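Local coordinates for protein possible adhesin (Caldicellulosiruptor kronotskyensis, PDB 4WA0) that probably mediates cell attachment to cellulose, this chain being the C-terminal beta-helix domain of a tapirin, which also carries a magnesium ion, at residues I51-M56 with Y78-L83; G16-N21 with G35-D40; T155-S160 with I176-A181; S160-N165 with A181-A186. One frame throughout, in Å; residues are numbered along the deposited sequence. Where two conformers were deposited one is given.

Contact 1: I51-M56 with Y78-L83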
loop_
_atom_site.group_PDB
_atom_site.type_symbol
_atom_site.label_atom_id
_atom_site.label_comp_id
_atom_site.label_asym_id
_atom_site.label_seq_id
_atom_site.Cartn_x
_atom_site.Cartn_y
_atom_site.Cartn_z
ATOM N N ILE A 51 4.174 0.133 -1.885
ATOM C CA ILE A 51 5.255 1.105 -2.097
ATOM C C ILE A 51 4.742 2.456 -2.478
ATOM O O ILE A 51 4.035 2.542 -3.492
ATOM C CB ILE A 51 6.242 0.591 -3.165
ATOM C CG1 ILE A 51 6.781 -0.743 -2.706
ATOM C CG2 ILE A 51 7.368 1.596 -3.502
ATOM C CD1 ILE A 51 7.431 -1.555 -3.771
ATOM N N SER A 52 5.165 3.464 -1.707
ATOM C CA SER A 52 4.965 4.846 -2.085
ATOM C C SER A 52 6.266 5.632 -2.144
ATOM O O SER A 52 6.990 5.672 -1.163
ATOM C CB SER A 52 4.045 5.564 -1.153
ATOM O OG SER A 52 3.911 6.947 -1.535
ATOM N N LYS A 53 6.550 6.218 -3.292
ATOM C CA LYS A 53 7.722 7.143 -3.451
ATOM C C LYS A 53 7.389 8.574 -3.105
ATOM O O LYS A 53 8.031 9.496 -3.503
ATOM C CB LYS A 53 8.330 7.004 -4.822
ATOM C CG LYS A 53 8.888 5.599 -5.062
ATOM C CD LYS A 53 10.139 5.626 -5.960
ATOM C CE LYS A 53 10.977 4.353 -5.875
ATOM N NZ LYS A 53 11.989 4.351 -6.959
ATOM N N GLY A 54 6.459 8.754 -2.219
ATOM C CA GLY A 54 5.996 10.046 -1.731
ATOM C C GLY A 54 5.443 9.874 -0.339
ATOM O O GLY A 54 6.001 9.058 0.430
ATOM N N GLU A 55 4.435 10.658 0.011
ATOM C CA GLU A 55 3.762 10.614 1.263
ATOM C C GLU A 55 2.766 9.435 1.188
ATOM O O GLU A 55 2.229 9.211 0.116
ATOM C CB GLU A 55 2.925 11.862 1.413
ATOM C CG GLU A 55 3.701 13.168 1.444
ATOM C CD GLU A 55 4.560 13.373 2.653
ATOM O OE1 GLU A 55 4.502 12.599 3.627
ATOM O OE2 GLU A 55 5.269 14.405 2.655
HETATM N N MSE A 56 2.535 8.704 2.281
HETATM C CA MSE A 56 1.429 7.735 2.352
HETATM C C MSE A 56 0.509 8.234 3.377
HETATM O O MSE A 56 0.915 8.602 4.485
HETATM C CB MSE A 56 1.875 6.342 2.754
HETATM C CG MSE A 56 0.752 5.296 2.786
HETATM SE SE MSE A 56 1.524 3.483 2.919
HETATM C CE MSE A 56 2.555 3.124 1.361
ATOM N N TYR A 78 6.953 0.408 1.918
ATOM C CA TYR A 78 7.972 1.405 1.726
ATOM C C TYR A 78 7.335 2.730 1.566
ATOM O O TYR A 78 6.501 2.887 0.722
ATOM C CB TYR A 78 8.841 1.049 0.533
ATOM C CG TYR A 78 9.884 2.089 0.147
ATOM C CD1 TYR A 78 9.534 3.253 -0.482
ATOM C CD2 TYR A 78 11.237 1.850 0.335
ATOM C CE1 TYR A 78 10.496 4.199 -0.910
ATOM C CE2 TYR A 78 12.193 2.805 -0.036
ATOM C CZ TYR A 78 11.804 3.978 -0.623
ATOM O OH TYR A 78 12.674 4.934 -1.080
ATOM N N VAL A 79 7.745 3.689 2.375
ATOM C CA VAL A 79 7.227 5.073 2.269
ATOM C C VAL A 79 8.416 6.003 2.194
ATOM O O VAL A 79 9.188 6.133 3.155
ATOM C CB VAL A 79 6.342 5.423 3.455
ATOM C CG1 VAL A 79 5.747 6.835 3.315
ATOM C CG2 VAL A 79 5.203 4.402 3.600
ATOM N N GLU A 80 8.581 6.688 1.063
ATOM C CA GLU A 80 9.728 7.594 0.934
ATOM C C GLU A 80 9.679 8.798 1.904
ATOM O O GLU A 80 10.725 9.232 2.446
ATOM C CB GLU A 80 9.831 8.046 -0.538
ATOM C CG GLU A 80 11.002 8.988 -0.818
ATOM C CD GLU A 80 10.922 9.706 -2.168
ATOM O OE1 GLU A 80 11.056 9.051 -3.198
ATOM O OE2 GLU A 80 10.789 10.968 -2.201
ATOM N N LYS A 81 8.487 9.369 2.101
ATOM C CA LYS A 81 8.291 10.532 3.002
ATOM C C LYS A 81 7.606 10.091 4.281
ATOM O O LYS A 81 8.144 9.160 4.900
ATOM C CB LYS A 81 7.651 11.707 2.239
ATOM C CG LYS A 81 8.444 12.064 0.984
ATOM C CD LYS A 81 7.809 13.216 0.237
ATOM C CE LYS A 81 8.651 13.497 -1.021
ATOM N NZ LYS A 81 8.006 14.628 -1.723
ATOM N N SER A 82 6.553 10.772 4.725
ATOM C CA SER A 82 5.873 10.425 5.924
ATOM C C SER A 82 4.702 9.464 5.670
ATOM O O SER A 82 4.125 9.420 4.530
ATOM C CB SER A 82 5.333 11.695 6.533
ATOM O OG SER A 82 6.469 12.424 7.000
ATOM N N LEU A 83 4.447 8.654 6.677
ATOM C CA LEU A 83 3.222 7.882 6.766
ATOM C C LEU A 83 2.300 8.477 7.796
ATOM O O LEU A 83 2.703 8.709 9.003
ATOM C CB LEU A 83 3.534 6.479 7.174
ATOM C CG LEU A 83 2.323 5.576 7.475
ATOM C CD1 LEU A 83 1.355 5.401 6.330
ATOM C CD2 LEU A 83 2.887 4.218 7.848
#

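Contact 2: G16-N21 with G35-D40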
loop_
_atom_site.group_PDB
_atom_site.type_symbol
_atom_site.label_atom_id
_atom_site.label_comp_id
_atom_site.label_asym_id
_atom_site.label_seq_id
_atom_site.Cartn_x
_atom_site.Cartn_y
_atom_site.Cartn_z
ATOM N N GLY A 16 2.544 7.972 -11.035
ATOM C CA GLY A 16 2.504 9.152 -10.238
ATOM C C GLY A 16 1.633 8.898 -8.998
ATOM O O GLY A 16 1.377 7.739 -8.626
ATOM N N ALA A 17 1.161 9.964 -8.387
ATOM C CA ALA A 17 0.302 9.900 -7.231
ATOM C C ALA A 17 -0.935 8.981 -7.439
ATOM O O ALA A 17 -1.557 8.989 -8.493
ATOM C CB ALA A 17 -0.125 11.289 -6.769
ATOM N N LEU A 18 -1.281 8.247 -6.390
ATOM C CA LEU A 18 -2.400 7.272 -6.431
ATOM C C LEU A 18 -3.379 7.647 -5.322
ATOM O O LEU A 18 -3.012 7.678 -4.147
ATOM C CB LEU A 18 -1.876 5.848 -6.267
ATOM C CG LEU A 18 -2.989 4.794 -5.971
ATOM C CD1 LEU A 18 -3.997 4.607 -7.108
ATOM C CD2 LEU A 18 -2.412 3.412 -5.675
ATOM N N ASN A 19 -4.654 7.866 -5.694
ATOM C CA ASN A 19 -5.730 8.008 -4.767
ATOM C C ASN A 19 -6.697 6.855 -4.935
ATOM O O ASN A 19 -7.343 6.729 -5.977
ATOM C CB ASN A 19 -6.455 9.310 -5.012
ATOM C CG ASN A 19 -5.524 10.515 -4.883
ATOM O OD1 ASN A 19 -4.737 10.621 -3.972
ATOM N ND2 ASN A 19 -5.653 11.443 -5.822
ATOM N N THR A 20 -6.764 5.932 -3.974
ATOM C CA THR A 20 -7.704 4.829 -4.046
ATOM C C THR A 20 -9.175 5.246 -3.790
ATOM O O THR A 20 -9.507 6.342 -3.335
ATOM C CB THR A 20 -7.356 3.642 -3.141
ATOM O OG1 THR A 20 -7.637 3.984 -1.800
ATOM C CG2 THR A 20 -5.921 3.328 -3.206
ATOM N N ASN A 21 -10.065 4.331 -4.157
ATOM C CA ASN A 21 -11.450 4.501 -3.860
ATOM C C ASN A 21 -11.749 3.921 -2.475
ATOM O O ASN A 21 -10.914 3.231 -1.878
ATOM C CB ASN A 21 -12.320 3.798 -4.914
ATOM C CG ASN A 21 -12.046 2.308 -5.071
ATOM O OD1 ASN A 21 -10.910 1.867 -5.095
ATOM N ND2 ASN A 21 -13.093 1.540 -5.309
ATOM N N GLY A 35 4.272 8.533 -6.698
ATOM C CA GLY A 35 4.087 9.748 -5.933
ATOM C C GLY A 35 3.359 9.500 -4.653
ATOM O O GLY A 35 3.436 8.345 -4.083
ATOM N N ASP A 36 2.669 10.535 -4.169
ATOM C CA ASP A 36 1.910 10.371 -2.930
ATOM C C ASP A 36 0.794 9.316 -3.064
ATOM O O ASP A 36 -0.006 9.335 -4.051
ATOM C CB ASP A 36 1.281 11.735 -2.507
ATOM C CG ASP A 36 2.338 12.822 -2.183
ATOM O OD1 ASP A 36 3.537 12.468 -1.957
ATOM O OD2 ASP A 36 1.916 14.023 -2.176
ATOM N N LEU A 37 0.719 8.428 -2.085
ATOM C CA LEU A 37 -0.288 7.324 -2.039
ATOM C C LEU A 37 -1.327 7.570 -0.936
ATOM O O LEU A 37 -0.983 7.504 0.266
ATOM C CB LEU A 37 0.456 6.019 -1.830
ATOM C CG LEU A 37 -0.143 4.743 -2.416
ATOM C CD1 LEU A 37 0.824 3.541 -2.393
ATOM C CD2 LEU A 37 -1.452 4.416 -1.670
ATOM N N THR A 38 -2.588 7.859 -1.324
ATOM C CA THR A 38 -3.668 8.159 -0.447
ATOM C C THR A 38 -4.670 7.044 -0.528
ATOM O O THR A 38 -5.285 6.774 -1.579
ATOM C CB THR A 38 -4.300 9.499 -0.786
ATOM O OG1 THR A 38 -3.265 10.521 -0.681
ATOM C CG2 THR A 38 -5.350 9.767 0.195
ATOM N N ILE A 39 -4.731 6.348 0.591
ATOM C CA ILE A 39 -5.620 5.175 0.741
ATOM C C ILE A 39 -6.896 5.634 1.415
ATOM O O ILE A 39 -6.923 6.007 2.635
ATOM C CB ILE A 39 -4.938 4.068 1.549
ATOM C CG1 ILE A 39 -3.651 3.595 0.851
ATOM C CG2 ILE A 39 -5.911 2.895 1.748
ATOM C CD1 ILE A 39 -2.874 2.487 1.582
ATOM N N ASP A 40 -7.982 5.549 0.653
ATOM C CA ASP A 40 -9.277 5.962 1.220
ATOM C C ASP A 40 -9.857 4.877 2.117
ATOM O O ASP A 40 -9.424 3.694 2.137
ATOM C CB ASP A 40 -10.291 6.372 0.122
ATOM C CG ASP A 40 -11.189 7.552 0.586
ATOM O OD1 ASP A 40 -11.426 7.843 1.880
ATOM O OD2 ASP A 40 -11.736 8.151 -0.381
HETATM O O HOH W 1 -2.292 10.779 -3.299
HETATM O O HOH W 2 -7.910 8.357 -2.024
HETATM O O HOH W 3 -10.330 1.643 0.351
#

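Contact 3: T155-S160 with I176-A181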
loop_
_atom_site.group_PDB
_atom_site.type_symbol
_atom_site.label_atom_id
_atom_site.label_comp_id
_atom_site.label_asym_id
_atom_site.label_seq_id
_atom_site.Cartn_x
_atom_site.Cartn_y
_atom_site.Cartn_z
ATOM N N THR A 155 4.264 -2.342 22.230
ATOM C CA THR A 155 4.731 -3.620 22.793
ATOM C C THR A 155 5.918 -4.104 22.040
ATOM O O THR A 155 5.852 -4.249 20.806
ATOM C CB THR A 155 3.629 -4.674 22.795
ATOM O OG1 THR A 155 2.537 -4.204 23.580
ATOM C CG2 THR A 155 4.095 -5.953 23.429
ATOM N N LEU A 156 7.026 -4.350 22.762
ATOM C CA LEU A 156 8.233 -4.934 22.167
ATOM C C LEU A 156 8.163 -6.425 22.496
ATOM O O LEU A 156 8.253 -6.825 23.664
ATOM C CB LEU A 156 9.542 -4.222 22.648
ATOM C CG LEU A 156 9.403 -2.649 22.589
ATOM C CD1 LEU A 156 10.747 -2.030 23.025
ATOM C CD2 LEU A 156 9.023 -2.192 21.196
ATOM N N LYS A 157 7.963 -7.269 21.486
ATOM C CA LYS A 157 7.697 -8.696 21.770
ATOM C C LYS A 157 8.980 -9.410 22.201
ATOM O O LYS A 157 10.093 -8.912 22.117
ATOM C CB LYS A 157 7.043 -9.406 20.578
ATOM C CG LYS A 157 5.770 -8.719 20.066
ATOM C CD LYS A 157 4.600 -8.915 20.971
ATOM C CE LYS A 157 4.031 -10.317 20.831
ATOM N NZ LYS A 157 2.995 -10.510 21.889
ATOM N N SER A 158 8.828 -10.651 22.630
ATOM C CA SER A 158 9.966 -11.356 23.225
ATOM C C SER A 158 11.190 -11.452 22.332
ATOM O O SER A 158 11.081 -11.733 21.116
ATOM C CB SER A 158 9.545 -12.722 23.765
ATOM O OG SER A 158 9.032 -13.483 22.725
ATOM N N ASN A 159 12.345 -11.164 22.938
ATOM C CA ASN A 159 13.657 -11.175 22.288
ATOM C C ASN A 159 13.858 -10.223 21.143
ATOM O O ASN A 159 14.852 -10.316 20.416
ATOM C CB ASN A 159 13.999 -12.607 21.918
ATOM C CG ASN A 159 13.971 -13.480 23.144
ATOM O OD1 ASN A 159 14.710 -13.196 24.091
ATOM N ND2 ASN A 159 13.025 -14.432 23.207
ATOM N N SER A 160 12.948 -9.237 21.026
ATOM C CA SER A 160 13.071 -8.215 19.984
ATOM C C SER A 160 14.271 -7.315 20.355
ATOM O O SER A 160 14.809 -7.419 21.470
ATOM C CB SER A 160 11.763 -7.408 19.819
ATOM O OG SER A 160 11.455 -6.735 21.019
ATOM N N ILE A 176 5.554 -1.501 26.617
ATOM C CA ILE A 176 5.637 -2.811 27.241
ATOM C C ILE A 176 6.774 -3.614 26.652
ATOM O O ILE A 176 6.850 -3.744 25.397
ATOM C CB ILE A 176 4.314 -3.556 27.059
ATOM C CG1 ILE A 176 3.177 -2.718 27.641
ATOM C CG2 ILE A 176 4.421 -4.959 27.691
ATOM C CD1 ILE A 176 1.898 -2.721 26.832
ATOM N N LEU A 177 7.682 -4.115 27.505
ATOM C CA LEU A 177 8.725 -5.039 27.042
ATOM C C LEU A 177 8.376 -6.450 27.487
ATOM O O LEU A 177 8.066 -6.678 28.651
ATOM C CB LEU A 177 10.081 -4.737 27.590
ATOM C CG LEU A 177 10.927 -3.659 26.952
ATOM C CD1 LEU A 177 10.349 -2.308 27.289
ATOM C CD2 LEU A 177 12.395 -3.716 27.341
ATOM N N GLU A 178 8.292 -7.385 26.523
ATOM C CA GLU A 178 8.123 -8.791 26.909
ATOM C C GLU A 178 9.480 -9.385 27.226
ATOM O O GLU A 178 10.555 -8.778 27.027
ATOM C CB GLU A 178 7.472 -9.593 25.795
ATOM C CG GLU A 178 6.073 -9.122 25.470
ATOM C CD GLU A 178 5.384 -10.034 24.423
ATOM O OE1 GLU A 178 6.066 -10.855 23.695
ATOM O OE2 GLU A 178 4.140 -9.886 24.377
ATOM N N ASN A 179 9.455 -10.626 27.716
ATOM C CA ASN A 179 10.698 -11.311 28.132
ATOM C C ASN A 179 11.782 -11.310 27.054
ATOM O O ASN A 179 11.529 -11.692 25.918
ATOM C CB ASN A 179 10.309 -12.761 28.460
ATOM C CG ASN A 179 11.422 -13.554 29.076
ATOM O OD1 ASN A 179 12.216 -14.183 28.365
ATOM N ND2 ASN A 179 11.487 -13.547 30.372
ATOM N N GLY A 180 12.986 -10.904 27.409
ATOM C CA GLY A 180 14.148 -10.892 26.525
ATOM C C GLY A 180 14.177 -9.809 25.495
ATOM O O GLY A 180 15.188 -9.683 24.755
ATOM N N ALA A 181 13.134 -8.945 25.495
ATOM C CA ALA A 181 13.174 -7.810 24.566
ATOM C C ALA A 181 14.327 -6.882 25.044
ATOM O O ALA A 181 14.651 -6.799 26.281
ATOM C CB ALA A 181 11.855 -7.068 24.573
#

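Contact 4: S160-N165 with A181-A186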
loop_
_atom_site.group_PDB
_atom_site.type_symbol
_atom_site.label_atom_id
_atom_site.label_comp_id
_atom_site.label_asym_id
_atom_site.label_seq_id
_atom_site.Cartn_x
_atom_site.Cartn_y
_atom_site.Cartn_z
ATOM N N SER A 160 12.948 -9.237 21.026
ATOM C CA SER A 160 13.071 -8.215 19.984
ATOM C C SER A 160 14.271 -7.315 20.355
ATOM O O SER A 160 14.809 -7.419 21.470
ATOM C CB SER A 160 11.763 -7.408 19.819
ATOM O OG SER A 160 11.455 -6.735 21.019
ATOM N N ALA A 161 14.731 -6.504 19.412
ATOM C CA ALA A 161 15.821 -5.525 19.582
ATOM C C ALA A 161 15.331 -4.225 18.982
ATOM O O ALA A 161 14.950 -4.145 17.773
ATOM C CB ALA A 161 17.072 -5.991 18.873
ATOM N N VAL A 162 15.294 -3.181 19.805
ATOM C CA VAL A 162 14.732 -1.910 19.331
ATOM C C VAL A 162 15.721 -0.815 19.646
ATOM O O VAL A 162 16.153 -0.722 20.797
ATOM C CB VAL A 162 13.431 -1.636 20.074
ATOM C CG1 VAL A 162 12.996 -0.230 19.794
ATOM C CG2 VAL A 162 12.397 -2.659 19.680
ATOM N N TYR A 163 16.036 0.033 18.690
ATOM C CA TYR A 163 17.082 1.054 18.839
ATOM C C TYR A 163 16.446 2.394 18.504
ATOM O O TYR A 163 15.918 2.495 17.419
ATOM C CB TYR A 163 18.176 0.777 17.891
ATOM C CG TYR A 163 18.883 -0.582 18.004
ATOM C CD1 TYR A 163 18.310 -1.695 17.475
ATOM C CD2 TYR A 163 20.139 -0.716 18.660
ATOM C CE1 TYR A 163 18.923 -2.919 17.568
ATOM C CE2 TYR A 163 20.774 -1.930 18.740
ATOM C CZ TYR A 163 20.147 -3.032 18.189
ATOM O OH TYR A 163 20.720 -4.276 18.284
ATOM N N CYS A 164 16.425 3.355 19.429
ATOM C CA CYS A 164 15.780 4.700 19.216
ATOM C C CYS A 164 16.718 5.752 19.771
ATOM O O CYS A 164 17.440 5.531 20.720
ATOM C CB CYS A 164 14.356 4.970 19.851
ATOM S SG CYS A 164 13.273 3.550 19.894
ATOM N N ASN A 165 16.659 6.929 19.212
ATOM C CA ASN A 165 17.341 8.024 19.853
ATOM C C ASN A 165 16.779 8.457 21.177
ATOM O O ASN A 165 17.522 8.712 22.117
ATOM C CB ASN A 165 17.403 9.246 18.892
ATOM C CG ASN A 165 18.205 10.381 19.468
ATOM O OD1 ASN A 165 17.623 11.379 19.919
ATOM N ND2 ASN A 165 19.490 10.185 19.601
ATOM N N ALA A 181 13.134 -8.945 25.495
ATOM C CA ALA A 181 13.174 -7.810 24.566
ATOM C C ALA A 181 14.327 -6.882 25.044
ATOM O O ALA A 181 14.651 -6.799 26.281
ATOM C CB ALA A 181 11.855 -7.068 24.573
ATOM N N LYS A 182 14.981 -6.217 24.105
ATOM C CA LYS A 182 16.125 -5.356 24.390
ATOM C C LYS A 182 15.807 -3.980 23.805
ATOM O O LYS A 182 15.643 -3.867 22.542
ATOM C CB LYS A 182 17.371 -5.881 23.659
ATOM C CG LYS A 182 17.701 -7.296 24.149
ATOM C CD LYS A 182 18.809 -8.034 23.412
ATOM C CE LYS A 182 18.467 -8.313 21.952
ATOM N NZ LYS A 182 17.261 -9.198 21.868
ATOM N N LEU A 183 15.697 -2.956 24.656
ATOM C CA LEU A 183 15.519 -1.576 24.204
ATOM C C LEU A 183 16.824 -0.792 24.409
ATOM O O LEU A 183 17.376 -0.780 25.521
ATOM C CB LEU A 183 14.439 -0.873 24.983
ATOM C CG LEU A 183 14.102 0.609 24.689
ATOM C CD1 LEU A 183 13.762 0.801 23.235
ATOM C CD2 LEU A 183 13.021 1.068 25.665
ATOM N N TYR A 184 17.261 -0.127 23.358
ATOM C CA TYR A 184 18.474 0.701 23.383
ATOM C C TYR A 184 18.088 2.115 23.077
ATOM O O TYR A 184 17.478 2.345 22.042
ATOM C CB TYR A 184 19.542 0.263 22.383
ATOM C CG TYR A 184 20.018 -1.200 22.436
ATOM C CD1 TYR A 184 19.318 -2.204 21.796
ATOM C CD2 TYR A 184 21.232 -1.533 23.022
ATOM C CE1 TYR A 184 19.792 -3.533 21.813
ATOM C CE2 TYR A 184 21.683 -2.826 23.055
ATOM C CZ TYR A 184 20.965 -3.821 22.421
ATOM O OH TYR A 184 21.446 -5.106 22.391
ATOM N N LEU A 185 18.395 3.054 24.002
ATOM C CA LEU A 185 18.062 4.438 23.814
ATOM C C LEU A 185 19.329 5.211 23.851
ATOM O O LEU A 185 20.154 4.979 24.745
ATOM C CB LEU A 185 17.105 4.879 24.959
ATOM C CG LEU A 185 15.769 4.164 24.971
ATOM C CD1 LEU A 185 15.004 4.620 26.172
ATOM C CD2 LEU A 185 15.022 4.469 23.680
ATOM N N ALA A 186 19.517 6.118 22.904
ATOM C CA ALA A 186 20.728 6.982 22.857
ATOM C C ALA A 186 20.752 8.036 23.961
ATOM O O ALA A 186 21.752 8.612 24.214
ATOM C CB ALA A 186 20.807 7.659 21.504
#

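Contact 1: I51-M56 with Y78-L83
Ile51 with Tyr78 and Ser52 with Val79 pair as parallel strands, CA atoms 4.7 Å apart in the first pair and 4.9 Å in the second, and after a corner the pairing resumes at Met56 and Leu83 on another face of the beta-helix. At the corner Gly54 O accepts from Lys81 N at 3.0 Å, the donor standing 49° out of the carbonyl plane. Glu55 bends at chi2 (-68°) and crosses Lys81 at about a right angle, its CD 3.5 Å from Lys81 CB. Its OE1 receives Ser82 N at 3.0 Å from above the carboxylate plane. On the buried side Met56, a selenomethionine, lies alongside Leu83, CG to CD1 3.6 Å, while its CE reaches crosswise to Val79 CG2 at 3.7 Å. Ser52 OG accepts from Gly54 N in an ST turn and is also bonded to Gly35 O of the preceding coil, whose Asp36 OD1 takes Glu55 N. The Tyr78 ring turns an edge to Ser52 O and touches Ile219 and Ile222 of helix 217-224. Between the segments backbone amides and the Glu55 carboxylate hold the corner without a salt bridge: Glu55 OE2 and Lys81 NZ stay 5.2 Å apart, which would allow only modest electrostatic attraction.

Contact 2: G16-N21 with G35-D40
Ala17 and Gly35 approach to 4.0 Å between CA atoms, a closeness that Gly35 permits because it has no side chain to stand between the chains. Just beyond, Ala17 CB rests on Asp36 O at 3.3 Å, and from there strands 17-19 and 37-39 run parallel, their axes 6° apart. Within this tight part the amide of Thr38 meets Leu18 O at 2.9 Å, nearly straight at 173°, and the amide of Thr20 returns a bond to Thr38 O. Leu18 and Leu37 point the same way, side by side, into the buried side, where Phe321 and Leu50 join them; Leu37 was deposited in two conformers, so the fine detail of that pair is uncertain. The two strands belong to successive coils of a parallel beta-helix, in which like positions stack from coil to coil. At the end of the pair a side chain takes over from the backbone: chi1 of Thr20 (74°) puts OG1 between its own N and carbonyl carbon, where it accepts from Asp40 N at 2.9 Å. The other face is looser and watered. Asn19 OD1 lies beside Thr38 CB at 3.4 Å, while Asn19 ND2 turns to Asn322 OD1 of another coil. One water sits 2.8 Å from Asp36 O and also meets Thr38 OG1. A second donates to Thr20 O at 2.9 Å and to Thr38 O at 3.1 Å, giving that carbonyl two partners. Asp40 OD1 forms a salt bridge with Lys22, and Asp36 OD1 accepts from Glu55 N.

Contact 3: T155-S160 with I176-A181
Lys157 O, against which Ala181 CB packs at 3.5 Å, is gripped by two donors of Ser160: OG at 2.8 Å, in the carbonyl plane on a lone pair, and the backbone N at 3.1 Å. The second of these bonds closes a type II turn, 157-160, and an equivalent type II turn, 178-181, stacks on it as the same corner of the next beta-helix coil. Both turns have a residue of positive phi in third place, Asn159 (61°) and Gly180 (75°). Glu178 ties the two corners together through both carboxylate oxygens. Its OE2 is met on the syn side by Lys157 NZ at 2.8 Å, a salt bridge for which the lysine chain bends at chi2 and chi3 to lie alongside the glutamate. OE1 takes Ser158 N at 3.0 Å on its anti side, so the carboxylate is held at two points and its rotation is restricted. Farther round, Asn159 N donates to Asn179 O at 3.1 Å; Ser158, Asn159 and Asn179 are exposed there. Before the corner the strands pair in parallel, Leu156 N reaching Ile176 O at 2.7 Å in an almost straight bond. Thr155 and Ile176 meet on the outer side, OG1 against CD1. Beneath the turns, on the buried side, Leu156 CB lies 4.1 Å from Ala181 CB.

Contact 4: S160-N165 with A181-A186
In Tyr163 (chi1 -59°) and Tyr184 (chi1 -55°) CG stands anti to the carbonyl carbon, and these matching torsions start both rings in the same direction from neighbouring coils of the parallel beta-helix. The rings lie nearly parallel but slid apart, so that they barely overlap: planes at 2°, centroids 4.5 Å apart. Tyr163 CE2 lies over the rim of the Tyr184 face, 3.4 Å from CD1, and Phe210 from a loop touches both tyrosines. Val162 O sits at the edge of the Tyr184 ring, in its plane, and accepts Tyr184 N at 2.9 Å. This is one of the regular backbone bonds joining strands 161-164 and 182-185. The buried face is aliphatic: Val162 CG1 meets Leu183 CD1 at 3.7 Å, Cys164 CB meets Leu185 CD2 at 3.9 Å, and Leu156 of the adjoining face packs on Val162 and Leu183. At the start of the pair Lys182 folds back through bends at chi3 and chi4, and both its nitrogens grip one carbonyl. Its N donates to Ser160 O at 2.9 Å and its NZ at 3.1 Å, the two reaching that oxygen from opposite faces of the carbonyl plane.

How the contacts relate
All four contacts join consecutive beta-helix coils in parallel register. Contacts 1 and 2 lie mid-helix, each centred about 9 Å from the chain centre, and touch where Glu55 O meets Leu37 N, so four successive coils are linked. Contacts 3 and 4 sit about 27 Å from that centre and share Ser160 and Ala181, contact 4 continuing the two chains of contact 3 onto the next face. Each is only partly buried: contact 1 has the most buried residues, contact 3 alone includes exposed ones. Chemistry follows place: contacts 1 and 3 are corners held by carboxylates, whereas contacts 2 and 4 are flatter strand pairs with aliphatic interiors, their outer faces watered in one and aromatic in the other.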